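Local coordinates for PspGI restriction endonuclease (Pyrococcus sp. GI-H, PDB 3BM3) that cleaves DNA at a specific sequence as a type II restriction endonuclease, flipping bases out of the duplex as it binds its substrate, at a contact of chain A with DNA. Numbering follows the deposited sequence.

A contact of chain A with DNA. Residues 64, 93, 96-97. With nucleotides of chain B.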
# COMPACT_ATOMS: atom_id res chain seq x y z
N PHE A 64 0.87 6.68 21.42
CA PHE A 64 -0.33 5.85 21.10
C PHE A 64 -1.25 5.76 22.32
O PHE A 64 -2.46 5.93 22.24
CB PHE A 64 0.07 4.48 20.62
CG PHE A 64 -1.07 3.65 20.10
CD1 PHE A 64 -2.21 4.24 19.57
CD2 PHE A 64 -0.96 2.27 20.05
CE1 PHE A 64 -3.24 3.49 19.08
CE2 PHE A 64 -2.01 1.50 19.53
CZ PHE A 64 -3.15 2.14 19.04
N GLN A 93 -10.29 4.20 13.24
CA GLN A 93 -9.31 3.30 12.61
C GLN A 93 -8.53 4.08 11.56
O GLN A 93 -7.33 3.97 11.48
CB GLN A 93 -9.95 2.04 12.00
CG GLN A 93 -8.98 1.15 11.33
CD GLN A 93 -7.95 0.66 12.30
OE1 GLN A 93 -8.28 -0.20 13.15
NE2 GLN A 93 -6.73 1.23 12.26
N ARG A 96 -6.12 6.24 13.17
CA ARG A 96 -5.02 5.47 13.70
C ARG A 96 -4.04 5.12 12.61
O ARG A 96 -2.87 5.19 12.87
CB ARG A 96 -5.55 4.22 14.41
CG ARG A 96 -6.23 4.54 15.74
CD ARG A 96 -6.45 3.31 16.56
NE ARG A 96 -7.25 2.27 15.95
CZ ARG A 96 -8.57 2.13 16.07
NH1 ARG A 96 -9.29 3.01 16.75
NH2 ARG A 96 -9.17 1.12 15.48
N PHE A 97 -4.50 4.78 11.41
CA PHE A 97 -3.58 4.48 10.31
C PHE A 97 -2.77 5.73 10.01
O PHE A 97 -1.54 5.72 10.02
CB PHE A 97 -4.38 4.08 9.10
CG PHE A 97 -4.90 2.65 9.14
CD1 PHE A 97 -4.06 1.61 9.55
CD2 PHE A 97 -6.16 2.34 8.69
CE1 PHE A 97 -4.50 0.30 9.50
CE2 PHE A 97 -6.60 1.02 8.68
CZ PHE A 97 -5.76 0.02 9.06
P DA B 6 0.21 0.47 11.18
OP1 DA B 6 1.68 0.36 10.94
OP2 DA B 6 -0.47 -0.58 11.98
O5' DA B 6 -0.02 1.90 11.83
C5' DA B 6 -1.27 2.22 12.42
C4' DA B 6 -1.25 1.84 13.88
O4' DA B 6 -0.42 2.76 14.63
C3' DA B 6 -2.62 1.86 14.55
O3' DA B 6 -2.79 0.62 15.23
C2' DA B 6 -2.53 3.01 15.54
C1' DA B 6 -1.05 2.99 15.87
N9 DA B 6 -0.52 4.23 16.44
C8 DA B 6 0.74 4.39 16.96
N7 DA B 6 0.97 5.59 17.42
C5 DA B 6 -0.21 6.27 17.19
C6 DA B 6 -0.60 7.59 17.46
N6 DA B 6 0.19 8.49 18.04
N1 DA B 6 -1.85 7.96 17.11
C2 DA B 6 -2.65 7.05 16.53
N3 DA B 6 -2.39 5.78 16.22
C4 DA B 6 -1.14 5.45 16.58
P DG B 7 -4.23 -0.07 15.26
OP1 DG B 7 -5.19 0.87 14.64
OP2 DG B 7 -4.45 -0.55 16.65
O5' DG B 7 -4.08 -1.36 14.34
C5' DG B 7 -3.94 -1.26 12.93
C4' DG B 7 -4.16 -2.62 12.32
O4' DG B 7 -3.96 -2.57 10.89
C3' DG B 7 -3.18 -3.68 12.84
O3' DG B 7 -3.82 -4.96 12.79
C2' DG B 7 -2.10 -3.66 11.78
C1' DG B 7 -2.99 -3.56 10.56
N9 DG B 7 -2.34 -3.17 9.32
C8 DG B 7 -1.00 -2.92 9.12
N7 DG B 7 -0.71 -2.63 7.89
C5 DG B 7 -1.93 -2.68 7.23
C6 DG B 7 -2.25 -2.47 5.87
O6 DG B 7 -1.48 -2.21 4.93
N1 DG B 7 -3.61 -2.59 5.63
C2 DG B 7 -4.55 -2.90 6.59
N2 DG B 7 -5.83 -2.96 6.16
N3 DG B 7 -4.27 -3.12 7.85
C4 DG B 7 -2.95 -2.99 8.11
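Phe64, on helix 52-80, lays one face against the flipped, unpaired adenine of DA6, while helix 85-115 grips the next phosphate: a worked example of how an extrahelical base is held at both its ring and its backbone. The phenyl of Phe64 and the five-membered ring of DA6 are stacked, their planes 14° apart and their centroids 4.1 Å apart. The overlap is displaced, since N9 lies towards the rim of the phenyl and Phe64 CD1 comes nearest, 3.4 Å from DA6 C4. With CG anti to the backbone N (chi1 -172°), the ring projects from its helix along the base and on to the deoxyribose C2'.

At the DG7 phosphate, OP1 accepts from both Gln93 and Arg96. Arg96 NE meets DG7 OP1 edge-on, 2.8 Å away and in the guanidinium plane, as a salt bridge; the chain bends at chi3 to do this, and its CB packs on C2' of DA6. Gln93 NE2 donates to DG7 OP1 at 2.9 Å, the oxygen lying somewhat out of the amide plane. The amide is held in turn by Arg96 NH2, which approaches OE1 from above the carbonyl plane. A leucine replacing Arg96 would probably leave the phosphate without its charged mate and Gln93 freer to turn.

Phe97 supports this amide, its ring centre lying beneath Gln93 NE2, and turns its CE1-CZ rim towards the face of the paired guanine of DG7, at 72°; its CE1 stands 3.8 Å from DG7 N3.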